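PDB 5BU9: beta-N-acetylhexosaminidase from Beutenbergia cavernae, which probably hydrolyses terminal non-reducing N-acetylhexosamine residues from N-acetyl-beta-D-hexosaminides, as a member of glycoside hydrolase family 3. Local coordinates for residues F261-A273 and A288-D301. Sequence-based numbering, arbitrary orientation.
Sequences FDGVVVTDDVSAA and AIEAGTDIVLVSAD
V266 pairs with I295 in a single parallel bridge as strand 264-267 runs alongside the lead into strand 296-298, the strand axes at 35°: V265 O accepts from both D294 N and I295 N, and I295 O takes T267 N at 2.9 Å. Helix 281-291 joins the two strands in a beta-alpha-beta crossover of the TIM barrel and ends in a Schellman motif at G292, whose positive phi suits glycine. D294 turns its carboxylate back onto strand 264-267, where OD2 receives V265 N on its anti side at 2.8 Å; salt bridges to R256 and R332 probably offset its buried charge. T267 suits its place because its hydroxyl bonds backbone while its methyl packs: OG1, held between backbone N and carbonyl carbon (chi1 64°), accepts L297 N at 2.9 Å and donates to D268 O, and CG2 meets A288 CB and T293 CG2. Beyond the strand, L297 lays CD2 over the backbone of D269. S299 N reaches D269 OD1 nearly along its C-O axis at 3.0 Å. The same oxygen takes S271 OG on its syn lone pair and S271 N from above the carboxylate plane. A leucine in place of D269 would probably leave these three donors without their shared acceptor and the turn less fixed. S271 OG accepts D301 N at 2.7 Å. Side-chain oxygens thus take over much of the bonding, beside one backbone bond, V270 N to L297 O, near D268, whose OD1 bonds a glycerol, consistent with a pocket at the barrel's C-terminal end.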
loop_
_atom_site.group_PDB
_atom_site.type_symbol
_atom_site.label_atom_id
_atom_site.label_comp_id
_atom_site.label_asym_id
_atom_site.label_seq_id
_atom_site.Cartn_x
_atom_site.Cartn_y
_atom_site.Cartn_z
ATOM N N PHE A 261 3.300 -6.159 14.535
ATOM C CA PHE A 261 2.527 -6.386 13.313
ATOM C C PHE A 261 2.947 -7.701 12.635
ATOM O O PHE A 261 4.125 -7.922 12.337
ATOM C CB PHE A 261 2.673 -5.200 12.356
ATOM C CG PHE A 261 1.888 -5.356 11.065
ATOM C CD1 PHE A 261 0.506 -5.439 11.080
ATOM C CD2 PHE A 261 2.544 -5.421 9.837
ATOM C CE1 PHE A 261 -0.218 -5.581 9.890
ATOM C CE2 PHE A 261 1.831 -5.576 8.645
ATOM C CZ PHE A 261 0.443 -5.649 8.675
ATOM N N ASP A 262 1.956 -8.553 12.396
ATOM C CA ASP A 262 2.106 -9.889 11.799
ATOM C C ASP A 262 1.629 -10.009 10.344
ATOM O O ASP A 262 1.767 -11.077 9.728
ATOM C CB ASP A 262 1.318 -10.924 12.629
ATOM C CG ASP A 262 2.016 -11.295 13.914
ATOM O OD1 ASP A 262 3.261 -11.141 13.976
ATOM O OD2 ASP A 262 1.321 -11.749 14.856
ATOM N N GLY A 263 1.019 -8.944 9.819
ATOM C CA GLY A 263 0.348 -9.005 8.531
ATOM C C GLY A 263 1.279 -8.646 7.397
ATOM O O GLY A 263 2.496 -8.863 7.484
ATOM N N VAL A 264 0.712 -8.077 6.342
ATOM C CA VAL A 264 1.428 -7.852 5.107
ATOM C C VAL A 264 1.957 -6.421 5.022
ATOM O O VAL A 264 1.198 -5.452 5.217
ATOM C CB VAL A 264 0.516 -8.182 3.925
ATOM C CG1 VAL A 264 1.098 -7.651 2.645
ATOM C CG2 VAL A 264 0.259 -9.700 3.863
ATOM N N VAL A 265 3.262 -6.290 4.774
ATOM C CA VAL A 265 3.916 -4.999 4.617
ATOM C C VAL A 265 4.015 -4.662 3.122
ATOM O O VAL A 265 4.577 -5.434 2.346
ATOM C CB VAL A 265 5.321 -4.976 5.246
ATOM C CG1 VAL A 265 6.035 -3.673 4.880
ATOM C CG2 VAL A 265 5.241 -5.154 6.749
ATOM N N VAL A 266 3.477 -3.510 2.738
ATOM C CA VAL A 266 3.455 -3.044 1.346
ATOM C C VAL A 266 4.358 -1.836 1.230
ATOM O O VAL A 266 4.315 -0.969 2.103
ATOM C CB VAL A 266 2.019 -2.703 0.913
ATOM C CG1 VAL A 266 1.923 -2.382 -0.596
ATOM C CG2 VAL A 266 1.127 -3.855 1.279
ATOM N N THR A 267 5.208 -1.776 0.203
ATOM C CA THR A 267 5.972 -0.547 -0.035
ATOM C C THR A 267 5.055 0.531 -0.580
ATOM O O THR A 267 4.007 0.246 -1.181
ATOM C CB THR A 267 7.137 -0.696 -1.055
ATOM O OG1 THR A 267 6.598 -1.014 -2.346
ATOM C CG2 THR A 267 8.139 -1.756 -0.625
ATOM N N ASP A 268 5.459 1.780 -0.381
ATOM C CA ASP A 268 4.958 2.867 -1.209
ATOM C C ASP A 268 5.403 2.535 -2.672
ATOM O O ASP A 268 6.268 1.673 -2.898
ATOM C CB ASP A 268 5.510 4.204 -0.698
ATOM C CG ASP A 268 4.813 5.426 -1.312
ATOM O OD1 ASP A 268 3.960 5.281 -2.217
ATOM O OD2 ASP A 268 5.161 6.550 -0.900
ATOM N N ASP A 269 4.796 3.151 -3.669
ATOM C CA ASP A 269 5.240 2.901 -5.034
ATOM C C ASP A 269 6.739 3.114 -5.187
ATOM O O ASP A 269 7.212 4.185 -4.857
ATOM C CB ASP A 269 4.547 3.832 -6.031
ATOM C CG ASP A 269 5.240 3.793 -7.374
ATOM O OD1 ASP A 269 5.123 2.732 -8.032
ATOM O OD2 ASP A 269 5.973 4.763 -7.713
ATOM N N VAL A 270 7.496 2.135 -5.683
ATOM C CA VAL A 270 8.936 2.347 -5.875
ATOM C C VAL A 270 9.293 2.449 -7.357
ATOM O O VAL A 270 10.470 2.546 -7.714
ATOM C CB VAL A 270 9.756 1.234 -5.209
ATOM C CG1 VAL A 270 9.598 1.319 -3.686
ATOM C CG2 VAL A 270 9.338 -0.166 -5.761
ATOM N N SER A 271 8.286 2.389 -8.222
ATOM C CA SER A 271 8.514 2.345 -9.671
ATOM C C SER A 271 9.044 3.674 -10.221
ATOM O O SER A 271 9.975 3.654 -11.014
ATOM C CB SER A 271 7.234 1.929 -10.431
ATOM O OG SER A 271 6.274 2.969 -10.548
ATOM N N ALA A 272 8.466 4.818 -9.829
ATOM C CA ALA A 272 8.880 6.091 -10.424
ATOM C C ALA A 272 9.192 7.195 -9.393
ATOM O O ALA A 272 9.747 8.243 -9.746
ATOM C CB ALA A 272 7.808 6.579 -11.410
ATOM N N ALA A 273 8.830 6.967 -8.137
ATOM C CA ALA A 273 9.114 7.911 -7.055
ATOM C C ALA A 273 10.596 8.320 -7.033
ATOM O O ALA A 273 11.503 7.453 -6.931
ATOM C CB ALA A 273 8.708 7.299 -5.713
ATOM N N ALA A 288 13.712 -3.842 -0.417
ATOM C CA ALA A 288 12.414 -3.818 0.266
ATOM C C ALA A 288 12.154 -5.179 0.955
ATOM O O ALA A 288 11.873 -5.252 2.148
ATOM C CB ALA A 288 11.290 -3.475 -0.753
ATOM N N ILE A 289 12.274 -6.250 0.181
ATOM C CA ILE A 289 12.049 -7.588 0.660
ATOM C C ILE A 289 13.014 -7.930 1.816
ATOM O O ILE A 289 12.594 -8.420 2.867
ATOM C CB ILE A 289 12.163 -8.557 -0.508
ATOM C CG1 ILE A 289 10.987 -8.342 -1.437
ATOM C CG2 ILE A 289 12.200 -10.028 -0.012
ATOM C CD1 ILE A 289 11.121 -9.090 -2.762
ATOM N N GLU A 290 14.294 -7.613 1.665
ATOM C CA GLU A 290 15.242 -7.913 2.741
ATOM C C GLU A 290 14.901 -7.185 4.027
ATOM O O GLU A 290 15.197 -7.691 5.110
ATOM C CB GLU A 290 16.690 -7.562 2.340
ATOM C CG GLU A 290 17.268 -8.489 1.297
ATOM C CD GLU A 290 18.716 -8.143 0.930
ATOM O OE1 GLU A 290 19.098 -6.950 0.984
ATOM O OE2 GLU A 290 19.482 -9.069 0.604
ATOM N N ALA A 291 14.310 -5.990 3.918
ATOM C CA ALA A 291 13.881 -5.212 5.099
ATOM C C ALA A 291 12.686 -5.841 5.823
ATOM O O ALA A 291 12.463 -5.578 7.006
ATOM C CB ALA A 291 13.535 -3.769 4.699
ATOM N N GLY A 292 11.902 -6.639 5.105
ATOM C CA GLY A 292 10.780 -7.357 5.697
ATOM C C GLY A 292 9.493 -7.047 4.936
ATOM O O GLY A 292 8.415 -7.268 5.449
ATOM N N THR A 293 9.611 -6.493 3.729
ATOM C CA THR A 293 8.467 -6.209 2.872
ATOM C C THR A 293 7.836 -7.469 2.272
ATOM O O THR A 293 8.550 -8.357 1.794
ATOM C CB THR A 293 8.888 -5.328 1.704
ATOM O OG1 THR A 293 9.332 -4.071 2.207
ATOM C CG2 THR A 293 7.735 -5.121 0.734
ATOM N N ASP A 294 6.511 -7.537 2.246
ATOM C CA ASP A 294 5.814 -8.650 1.555
ATOM C C ASP A 294 5.270 -8.296 0.172
ATOM O O ASP A 294 5.173 -9.146 -0.719
ATOM C CB ASP A 294 4.681 -9.157 2.439
ATOM C CG ASP A 294 5.138 -9.367 3.893
ATOM O OD1 ASP A 294 6.149 -10.086 4.132
ATOM O OD2 ASP A 294 4.521 -8.768 4.794
ATOM N N ILE A 295 4.926 -7.037 -0.047
ATOM C CA ILE A 295 4.465 -6.673 -1.388
ATOM C C ILE A 295 5.153 -5.389 -1.879
ATOM O O ILE A 295 5.083 -4.342 -1.231
ATOM C CB ILE A 295 2.914 -6.532 -1.438
ATOM C CG1 ILE A 295 2.220 -7.873 -1.150
ATOM C CG2 ILE A 295 2.469 -5.925 -2.796
ATOM C CD1 ILE A 295 0.648 -7.784 -1.099
ATOM N N VAL A 296 5.840 -5.498 -3.011
ATOM C CA VAL A 296 6.507 -4.374 -3.636
ATOM C C VAL A 296 5.534 -3.741 -4.623
ATOM O O VAL A 296 5.088 -4.389 -5.591
ATOM C CB VAL A 296 7.796 -4.827 -4.325
ATOM C CG1 VAL A 296 8.507 -3.642 -4.994
ATOM C CG2 VAL A 296 8.727 -5.539 -3.301
ATOM N N LEU A 297 5.175 -2.488 -4.372
ATOM C CA LEU A 297 4.197 -1.804 -5.198
ATOM C C LEU A 297 4.895 -1.220 -6.428
ATOM O O LEU A 297 5.828 -0.438 -6.292
ATOM C CB LEU A 297 3.493 -0.719 -4.388
ATOM C CG LEU A 297 2.433 0.097 -5.137
ATOM C CD1 LEU A 297 1.324 -0.798 -5.638
ATOM C CD2 LEU A 297 1.893 1.221 -4.257
ATOM N N VAL A 298 4.478 -1.632 -7.624
ATOM C CA VAL A 298 5.047 -1.110 -8.885
ATOM C C VAL A 298 3.892 -0.525 -9.715
ATOM O O VAL A 298 3.431 -1.141 -10.660
ATOM C CB VAL A 298 5.811 -2.221 -9.646
ATOM C CG1 VAL A 298 6.610 -1.653 -10.792
ATOM C CG2 VAL A 298 6.748 -2.958 -8.690
ATOM N N SER A 299 3.412 0.662 -9.336
ATOM C CA SER A 299 2.153 1.200 -9.857
ATOM C C SER A 299 2.333 2.212 -10.986
ATOM O O SER A 299 1.853 1.991 -12.097
ATOM C CB SER A 299 1.358 1.845 -8.722
ATOM O OG SER A 299 2.191 2.706 -7.938
ATOM N N ALA A 300 3.031 3.314 -10.700
ATOM C CA ALA A 300 3.144 4.423 -11.647
ATOM C C ALA A 300 3.740 3.927 -12.961
ATOM O O ALA A 300 3.240 4.240 -14.030
ATOM C CB ALA A 300 4.012 5.601 -11.045
ATOM N N ASP A 301 4.825 3.156 -12.877
ATOM C CA ASP A 301 5.497 2.690 -14.081
ATOM C C ASP A 301 5.576 1.178 -14.080
ATOM O O ASP A 301 6.585 0.619 -13.664
ATOM C CB ASP A 301 6.897 3.298 -14.178
ATOM C CG ASP A 301 7.686 2.811 -15.401
ATOM O OD1 ASP A 301 7.092 2.149 -16.283
ATOM O OD2 ASP A 301 8.912 3.121 -15.476
HETATM O O HOH W 1 10.334 4.322 -13.672
#